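Local structure of peptidoglycan recognition protein 3 (Branchiostoma belcheri tsingtauense, 4Z8I) at residues Gln3-Ser7 with Ala17-Asn21; His32-Glu36 with Ser51-Ser56; Trp72-Thr77 with Gln114-Asp119. The protein probably binds bacterial peptidoglycan and cleaves it as a zinc-dependent N-acetylmuramoyl-L-alanine amidase, its catalytic domain fused to a chitin-binding domain. One frame throughout, in Å; residues are numbered along the deposited sequence.

Contact 1 (Gln3-Ser7 with Ala17-Asn21); sequences QRWRS and APDAN
Gln-3 and Arg-4 meet Ala-17, Asp-19 and Ala-20 in a loop-to-loop contact at the surface of the small N-terminal chitin-binding domain, with no helix or strand on either side. Residues 17-20 form a tight turn, close to type I, with Pro-18 and Asp-19 at its corners; a backbone bond from Ala-17 N to Ala-20 O joins its two ends, with only a weak Ala-20 N to Ala-17 O bond across the turn itself. Its corner reaches the other segment through a single hydrogen bond, from Asp-19 N to Gln-3 O, 3.3 Å long. The N-H points fairly straight at the oxygen (162°), but the donor stands well above the carbonyl plane. Pro-18 lays its ring beside the same oxygen, CD lying 3.7 Å from Gln-3 O.

The rest is van der Waals packing of small groups. The methyl group of Ala-17 rests on the Arg-4 carbonyl, while Ala-20 CB makes an apolar contact with Arg-4 CB at 3.9 Å. Beyond CG the Arg-4 chain runs out extended, and across this contact only CB and CG meet Ala-20. Arg-6 behaves differently: a bend at chi2 sets CD 4.2 Å from Ala-17 CA, and a second at chi3 (-58°) turns NE and the guanidinium to Asp-8, its salt-bridge partner.

Both segments precede strand 33-34. Arg-4 bonds through its backbone to Glu-24, Trp-5 touches Asn-26, and Cys-11, in the loop between the segments, is tied by a disulfide to Cys-34 on that strand.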
loop_
_atom_site.group_PDB
_atom_site.type_symbol
_atom_site.label_atom_id
_atom_site.label_comp_id
_atom_site.label_asym_id
_atom_site.label_seq_id
_atom_site.Cartn_x
_atom_site.Cartn_y
_atom_site.Cartn_z
ATOM N N GLN A 3 2.220 2.548 -20.016
ATOM C CA GLN A 3 3.034 2.526 -18.806
ATOM C C GLN A 3 4.502 2.232 -19.106
ATOM O O GLN A 3 4.912 2.188 -20.266
ATOM C CB GLN A 3 2.469 1.523 -17.795
ATOM C CG GLN A 3 1.283 2.060 -17.003
ATOM C CD GLN A 3 0.313 0.972 -16.579
ATOM O OE1 GLN A 3 0.216 -0.073 -17.223
ATOM N NE2 GLN A 3 -0.412 1.216 -15.493
ATOM N N ARG A 4 5.287 2.035 -18.051
ATOM C CA ARG A 4 6.734 1.894 -18.192
ATOM C C ARG A 4 7.171 0.517 -18.679
ATOM O O ARG A 4 8.350 0.299 -18.967
ATOM C CB ARG A 4 7.436 2.238 -16.877
ATOM C CG ARG A 4 7.233 3.675 -16.439
ATOM C CD ARG A 4 8.281 4.105 -15.432
ATOM N NE ARG A 4 8.123 5.507 -15.061
ATOM C CZ ARG A 4 8.964 6.174 -14.278
ATOM N NH1 ARG A 4 8.736 7.449 -13.994
ATOM N NH2 ARG A 4 10.034 5.568 -13.781
ATOM N N TRP A 5 6.225 -0.411 -18.771
ATOM C CA TRP A 5 6.520 -1.728 -19.318
ATOM C C TRP A 5 5.538 -2.092 -20.421
ATOM O O TRP A 5 4.424 -1.572 -20.471
ATOM C CB TRP A 5 6.502 -2.794 -18.226
ATOM C CG TRP A 5 5.206 -2.890 -17.516
ATOM C CD1 TRP A 5 4.138 -3.672 -17.852
ATOM C CD2 TRP A 5 4.833 -2.182 -16.333
ATOM N NE1 TRP A 5 3.120 -3.491 -16.948
ATOM C CE2 TRP A 5 3.523 -2.579 -16.005
ATOM C CE3 TRP A 5 5.478 -1.248 -15.521
ATOM C CZ2 TRP A 5 2.849 -2.076 -14.899
ATOM C CZ3 TRP A 5 4.808 -0.751 -14.424
ATOM C CH2 TRP A 5 3.508 -1.163 -14.122
ATOM N N ARG A 6 5.962 -2.992 -21.302
ATOM C CA ARG A 6 5.152 -3.394 -22.442
ATOM C C ARG A 6 4.118 -4.444 -22.055
ATOM O O ARG A 6 4.146 -4.980 -20.947
ATOM C CB ARG A 6 6.050 -3.930 -23.553
ATOM C CG ARG A 6 7.307 -3.111 -23.761
ATOM C CD ARG A 6 7.520 -2.787 -25.225
ATOM N NE ARG A 6 7.606 -3.986 -26.051
ATOM C CZ ARG A 6 7.688 -3.969 -27.377
ATOM N NH1 ARG A 6 7.691 -2.812 -28.025
ATOM N NH2 ARG A 6 7.762 -5.105 -28.056
ATOM N N SER A 7 3.205 -4.731 -22.978
ATOM C CA SER A 7 2.135 -5.689 -22.730
ATOM C C SER A 7 2.497 -7.066 -23.267
ATOM O O SER A 7 1.866 -8.063 -22.917
ATOM C CB SER A 7 0.833 -5.210 -23.373
ATOM O OG SER A 7 0.981 -5.065 -24.775
ATOM N N ALA A 17 9.143 1.014 -24.142
ATOM C CA ALA A 17 7.779 1.048 -23.634
ATOM C C ALA A 17 7.133 2.365 -24.052
ATOM O O ALA A 17 7.838 3.303 -24.422
ATOM C CB ALA A 17 7.788 0.914 -22.119
ATOM N N PRO A 18 5.789 2.434 -24.015
ATOM C CA PRO A 18 5.080 3.687 -24.295
ATOM C C PRO A 18 5.625 4.865 -23.491
ATOM O O PRO A 18 5.975 5.895 -24.069
ATOM C CB PRO A 18 3.653 3.375 -23.846
ATOM C CG PRO A 18 3.503 1.923 -24.102
ATOM C CD PRO A 18 4.855 1.304 -23.847
ATOM N N ASP A 19 5.705 4.704 -22.174
ATOM C CA ASP A 19 6.143 5.782 -21.294
ATOM C C ASP A 19 7.574 5.608 -20.801
ATOM O O ASP A 19 7.983 6.277 -19.852
ATOM C CB ASP A 19 5.206 5.902 -20.090
ATOM C CG ASP A 19 3.940 6.669 -20.408
ATOM O OD1 ASP A 19 3.565 6.738 -21.598
ATOM O OD2 ASP A 19 3.318 7.204 -19.465
ATOM N N ALA A 20 8.334 4.719 -21.436
ATOM C CA ALA A 20 9.702 4.460 -20.992
ATOM C C ALA A 20 10.626 3.906 -22.073
ATOM O O ALA A 20 10.320 2.908 -22.724
ATOM C CB ALA A 20 9.702 3.533 -19.779
ATOM N N ASN A 21 11.763 4.569 -22.249
ATOM C CA ASN A 21 12.852 4.055 -23.065
ATOM C C ASN A 21 14.114 4.155 -22.218
ATOM O O ASN A 21 14.532 5.255 -21.858
ATOM C CB ASN A 21 12.995 4.864 -24.357
ATOM C CG ASN A 21 13.940 4.218 -25.362
ATOM O OD1 ASN A 21 14.934 3.590 -24.994
ATOM N ND2 ASN A 21 13.634 4.380 -26.644
#

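Contact 2 (His32-Glu36 with Ser51-Ser56); sequences HCCSE and SCVDYS
Cys-34 and Val-53 face each other as an antiparallel hydrogen-bonded pair, with Cys-34 N 2.9 Å from Val-53 O and Val-53 N 3.0 Å from Cys-34 O. Two residues along, Tyr-55 N gives a third bond to His-32 O, nearly along the C=O axis, and that oxygen also lies at the tyrosine ring edge. Farther round the same ring, CE2 touches Cys-34 CB at 4.0 Å. On the other face of the sheet, Cys-33 SG comes 3.3 Å from Asp-54 OD1, the two residues forming a non-hydrogen-bonded pair. The His-32 ring lies alongside the Asp-54 carboxylate, planes 26° apart, and Ser-56 lies over one ring face, the exact place of its hydroxyl being doubtful. Disulfides tie both segments to their surroundings, as in the hevein-like chitin-binding fold: Cys-33 joins Cys-47, Cys-34 joins Cys-11 and Cys-52 joins Cys-49. Asp-54 is positioned by an Asx turn, its CG anti to the backbone N (chi1 -178°) and OD1 accepting from Ser-56 N at 3.1 Å, above the carboxylate plane. His-32 and Cys-33 make a classic beta bulge opposite Gly-41. Farther out, Glu-24 and Cys-25 pack on Tyr-55, and His-46 on Cys-33 and Ser-35.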
loop_
_atom_site.group_PDB
_atom_site.type_symbol
_atom_site.label_atom_id
_atom_site.label_comp_id
_atom_site.label_asym_id
_atom_site.label_seq_id
_atom_site.Cartn_x
_atom_site.Cartn_y
_atom_site.Cartn_z
ATOM N N HIS A 32 9.862 -9.359 -12.851
ATOM C CA HIS A 32 10.223 -7.949 -12.687
ATOM C C HIS A 32 11.669 -7.627 -13.063
ATOM O O HIS A 32 12.158 -6.534 -12.776
ATOM C CB HIS A 32 9.957 -7.502 -11.250
ATOM C CG HIS A 32 10.456 -8.465 -10.219
ATOM N ND1 HIS A 32 11.756 -8.922 -10.196
ATOM C CD2 HIS A 32 9.831 -9.056 -9.173
ATOM C CE1 HIS A 32 11.910 -9.757 -9.183
ATOM N NE2 HIS A 32 10.757 -9.852 -8.544
ATOM N N CYS A 33 12.348 -8.572 -13.702
ATOM C CA CYS A 33 13.727 -8.354 -14.120
ATOM C C CYS A 33 13.855 -8.329 -15.635
ATOM O O CYS A 33 13.400 -9.243 -16.321
ATOM C CB CYS A 33 14.636 -9.440 -13.549
ATOM S SG CYS A 33 14.759 -9.440 -11.751
ATOM N N CYS A 34 14.481 -7.278 -16.154
ATOM C CA CYS A 34 14.737 -7.177 -17.582
ATOM C C CYS A 34 16.092 -7.803 -17.893
ATOM O O CYS A 34 17.125 -7.305 -17.450
ATOM C CB CYS A 34 14.721 -5.712 -18.020
ATOM S SG CYS A 34 14.631 -5.460 -19.806
ATOM N N SER A 35 16.082 -8.893 -18.654
ATOM C CA SER A 35 17.297 -9.659 -18.928
ATOM C C SER A 35 18.107 -9.104 -20.100
ATOM O O SER A 35 17.772 -8.058 -20.658
ATOM C CB SER A 35 16.944 -11.123 -19.198
ATOM O OG SER A 35 16.222 -11.256 -20.411
ATOM N N GLU A 36 19.178 -9.814 -20.456
ATOM C CA GLU A 36 20.016 -9.466 -21.603
ATOM C C GLU A 36 19.214 -9.494 -22.892
ATOM O O GLU A 36 19.414 -8.672 -23.787
ATOM C CB GLU A 36 21.160 -10.472 -21.753
ATOM C CG GLU A 36 22.310 -10.322 -20.777
ATOM C CD GLU A 36 23.297 -11.466 -20.891
ATOM O OE1 GLU A 36 23.054 -12.368 -21.720
ATOM O OE2 GLU A 36 24.306 -11.466 -20.155
ATOM N N SER A 51 23.982 -6.650 -17.534
ATOM C CA SER A 51 23.114 -5.683 -18.201
ATOM C C SER A 51 21.657 -5.835 -17.772
ATOM O O SER A 51 20.771 -5.158 -18.294
ATOM C CB SER A 51 23.237 -5.822 -19.719
ATOM O OG SER A 51 23.112 -7.176 -20.121
ATOM N N CYS A 52 21.414 -6.728 -16.820
ATOM C CA CYS A 52 20.068 -6.962 -16.319
ATOM C C CYS A 52 19.641 -5.841 -15.381
ATOM O O CYS A 52 20.480 -5.210 -14.737
ATOM C CB CYS A 52 19.997 -8.304 -15.586
ATOM S SG CYS A 52 20.149 -9.752 -16.654
ATOM N N VAL A 53 18.337 -5.589 -15.312
ATOM C CA VAL A 53 17.799 -4.602 -14.381
ATOM C C VAL A 53 16.678 -5.215 -13.552
ATOM O O VAL A 53 15.689 -5.701 -14.101
ATOM C CB VAL A 53 17.256 -3.354 -15.109
ATOM C CG1 VAL A 53 16.895 -2.274 -14.102
ATOM C CG2 VAL A 53 18.276 -2.824 -16.103
ATOM N N ASP A 54 16.840 -5.202 -12.231
ATOM C CA ASP A 54 15.804 -5.697 -11.331
ATOM C C ASP A 54 14.971 -4.529 -10.815
ATOM O O ASP A 54 15.416 -3.764 -9.956
ATOM C CB ASP A 54 16.425 -6.482 -10.171
ATOM C CG ASP A 54 15.383 -7.060 -9.224
ATOM O OD1 ASP A 54 14.182 -7.079 -9.574
ATOM O OD2 ASP A 54 15.770 -7.509 -8.126
ATOM N N TYR A 55 13.758 -4.398 -11.346
ATOM C CA TYR A 55 12.890 -3.273 -11.013
ATOM C C TYR A 55 12.148 -3.456 -9.690
ATOM O O TYR A 55 11.278 -2.659 -9.342
ATOM C CB TYR A 55 11.918 -2.986 -12.163
ATOM C CG TYR A 55 12.603 -2.414 -13.384
ATOM C CD1 TYR A 55 12.763 -1.044 -13.534
ATOM C CD2 TYR A 55 13.104 -3.244 -14.376
ATOM C CE1 TYR A 55 13.396 -0.518 -14.636
ATOM C CE2 TYR A 55 13.737 -2.725 -15.485
ATOM C CZ TYR A 55 13.881 -1.360 -15.609
ATOM O OH TYR A 55 14.513 -0.836 -16.712
ATOM N N SER A 56 12.507 -4.500 -8.950
ATOM C CA SER A 56 11.974 -4.715 -7.610
ATOM C C SER A 56 12.589 -3.718 -6.645
ATOM O O SER A 56 12.037 -3.441 -5.581
ATOM C CB SER A 56 12.306 -6.123 -7.127
ATOM O OG SER A 56 11.929 -7.083 -8.087
#

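Contact 3 (Trp72-Thr77 with Gln114-Asp119); sequences WGSRAT and QNYHMD
The 74-77 loop passes beside residues 114-119 of helix 103-120 without backbone pairing, the CA atoms of Ser-74 and Gln-114 being 7.8 Å apart, so side chains, and one backbone N-H, bridge the gap. Gln-114, fully extended with CG anti to its own N (chi1 -177°), reaches over with both amide atoms. OE1 accepts from Arg-75 N at 3.1 Å, and NE2 gives an almost straight bond (171°) to Ser-74 OG at 3.0 Å; NE2 also binds Asp-125, which fixes the amide's rotation. The Trp-72 ring edge lies 3.5 Å from that NE2 through CH2. The guanidinium of Arg-75 is held at its edges: NH1 donates to Asn-115 OD1 at 2.9 Å, and NH2 to Asp-119 OD1 at 3.2 Å in a salt bridge. Met-118 runs antiparallel to the arginine chain, its CB over one face of the guanidinium and SD 3.5 Å from Arg-75 CD. Replacing Arg-75 with alanine would probably leave the Asp-119 carboxylate without its countercharge and a gap beside Met-118. Trp-72 bonds through NE1 to Glu-140 O, and residues 72-77 thus join strand 138-140 to helix 103-120, two elements of the mixed alpha/beta fold of the zinc amidase domain.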
loop_
_atom_site.group_PDB
_atom_site.type_symbol
_atom_site.label_atom_id
_atom_site.label_comp_id
_atom_site.label_asym_id
_atom_site.label_seq_id
_atom_site.Cartn_x
_atom_site.Cartn_y
_atom_site.Cartn_z
ATOM N N TRP A 72 7.220 9.814 12.209
ATOM C CA TRP A 72 6.059 10.705 12.176
ATOM C C TRP A 72 5.671 11.222 13.554
ATOM O O TRP A 72 4.734 12.003 13.688
ATOM C CB TRP A 72 4.853 10.109 11.424
ATOM C CG TRP A 72 4.247 8.826 11.953
ATOM C CD1 TRP A 72 4.431 7.568 11.453
ATOM C CD2 TRP A 72 3.310 8.691 13.031
ATOM N NE1 TRP A 72 3.690 6.659 12.166
ATOM C CE2 TRP A 72 2.993 7.321 13.141
ATOM C CE3 TRP A 72 2.723 9.590 13.924
ATOM C CZ2 TRP A 72 2.113 6.833 14.107
ATOM C CZ3 TRP A 72 1.847 9.103 14.881
ATOM C CH2 TRP A 72 1.551 7.740 14.965
ATOM N N GLY A 73 6.411 10.797 14.573
ATOM C CA GLY A 73 6.239 11.339 15.907
ATOM C C GLY A 73 5.184 10.652 16.745
ATOM O O GLY A 73 4.461 11.304 17.500
ATOM N N SER A 74 5.099 9.333 16.619
ATOM C CA SER A 74 4.143 8.554 17.394
ATOM C C SER A 74 4.389 8.714 18.882
ATOM O O SER A 74 5.522 8.936 19.314
ATOM C CB SER A 74 4.239 7.077 17.021
ATOM O OG SER A 74 3.399 6.284 17.837
ATOM N N ARG A 75 3.321 8.614 19.664
ATOM C CA ARG A 75 3.446 8.623 21.110
ATOM C C ARG A 75 3.778 7.206 21.545
ATOM O O ARG A 75 3.656 6.268 20.759
ATOM C CB ARG A 75 2.147 9.095 21.769
ATOM C CG ARG A 75 1.026 8.076 21.746
ATOM C CD ARG A 75 -0.010 8.374 22.821
ATOM N NE ARG A 75 -1.042 9.296 22.358
ATOM C CZ ARG A 75 -2.060 9.711 23.106
ATOM N NH1 ARG A 75 -2.954 10.549 22.604
ATOM N NH2 ARG A 75 -2.179 9.293 24.359
ATOM N N ALA A 76 4.209 7.049 22.788
ATOM C CA ALA A 76 4.543 5.726 23.294
ATOM C C ALA A 76 3.308 4.827 23.327
ATOM O O ALA A 76 2.263 5.213 23.852
ATOM C CB ALA A 76 5.166 5.830 24.674
ATOM N N THR A 77 3.433 3.637 22.746
ATOM C CA THR A 77 2.385 2.623 22.820
ATOM C C THR A 77 2.971 1.302 23.307
ATOM O O THR A 77 4.188 1.155 23.410
ATOM C CB THR A 77 1.689 2.405 21.461
ATOM O OG1 THR A 77 2.652 1.994 20.483
ATOM C CG2 THR A 77 1.007 3.682 20.995
ATOM N N GLN A 114 -4.092 9.458 15.711
ATOM C CA GLN A 114 -3.674 8.625 16.831
ATOM C C GLN A 114 -4.235 9.177 18.134
ATOM O O GLN A 114 -4.809 8.437 18.929
ATOM C CB GLN A 114 -2.145 8.542 16.907
ATOM C CG GLN A 114 -1.631 7.619 18.007
ATOM C CD GLN A 114 -0.115 7.554 18.067
ATOM O OE1 GLN A 114 0.556 8.571 18.238
ATOM N NE2 GLN A 114 0.432 6.351 17.928
ATOM N N ASN A 115 -4.072 10.480 18.346
ATOM C CA ASN A 115 -4.591 11.120 19.548
ATOM C C ASN A 115 -6.102 10.969 19.676
ATOM O O ASN A 115 -6.625 10.810 20.773
ATOM C CB ASN A 115 -4.201 12.600 19.586
ATOM C CG ASN A 115 -2.715 12.804 19.788
ATOM O OD1 ASN A 115 -1.993 11.883 20.178
ATOM N ND2 ASN A 115 -2.250 14.020 19.538
ATOM N N TYR A 116 -6.800 11.011 18.548
ATOM C CA TYR A 116 -8.244 10.819 18.546
ATOM C C TYR A 116 -8.617 9.387 18.914
ATOM O O TYR A 116 -9.552 9.163 19.681
ATOM C CB TYR A 116 -8.839 11.197 17.185
ATOM C CG TYR A 116 -10.290 10.806 17.010
ATOM C CD1 TYR A 116 -11.260 11.225 17.909
ATOM C CD2 TYR A 116 -10.691 10.031 15.930
ATOM C CE1 TYR A 116 -12.583 10.874 17.745
ATOM C CE2 TYR A 116 -12.010 9.678 15.756
ATOM C CZ TYR A 116 -12.953 10.102 16.666
ATOM O OH TYR A 116 -14.271 9.749 16.499
ATOM N N HIS A 117 -7.887 8.419 18.373
ATOM C CA HIS A 117 -8.175 7.015 18.656
ATOM C C HIS A 117 -7.847 6.615 20.094
ATOM O O HIS A 117 -8.586 5.856 20.718
ATOM C CB HIS A 117 -7.437 6.102 17.677
ATOM C CG HIS A 117 -8.043 6.070 16.311
ATOM N ND1 HIS A 117 -7.494 5.351 15.272
ATOM C CD2 HIS A 117 -9.153 6.664 15.813
ATOM C CE1 HIS A 117 -8.239 5.504 14.192
ATOM N NE2 HIS A 117 -9.252 6.296 14.493
ATOM N N MET A 118 -6.740 7.131 20.616
ATOM C CA MET A 118 -6.283 6.769 21.951
ATOM C C MET A 118 -6.961 7.572 23.068
ATOM O O MET A 118 -7.353 7.008 24.090
ATOM C CB MET A 118 -4.761 6.898 22.044
ATOM C CG MET A 118 -4.015 6.068 21.014
ATOM S SD MET A 118 -2.234 6.100 21.254
ATOM C CE MET A 118 -2.128 5.403 22.903
ATOM N N ASP A 119 -7.101 8.881 22.876
ATOM C CA ASP A 119 -7.681 9.742 23.909
ATOM C C ASP A 119 -9.195 9.919 23.770
ATOM O O ASP A 119 -9.912 10.001 24.770
ATOM C CB ASP A 119 -6.993 11.112 23.924
ATOM C CG ASP A 119 -5.517 11.023 24.265
ATOM O OD1 ASP A 119 -5.149 10.189 25.118
ATOM O OD2 ASP A 119 -4.722 11.784 23.676
#

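Overall arrangement
From the N terminus, contact 1 closes first, joining the start of the chain to residues 17-21 in a short loop free of helix and strand. Contact 2 closes the loop that carries strand 40-41 and helix 44-48, pairing strands 33-34 and 53-54. Both lie on the same side of the chain's centre, their centres 14 Å apart, within the chitin-binding domain; the Cys-11 to Cys-34 disulfide links the loop closed by contact 1 to contact 2. Contact 3, on the far side, its centre about 41 Å from that of contact 2, closes the loop carrying strand 87-94 and the first part of helix 103-120 in the amidase domain. All three run in series, neither nesting nor crossing.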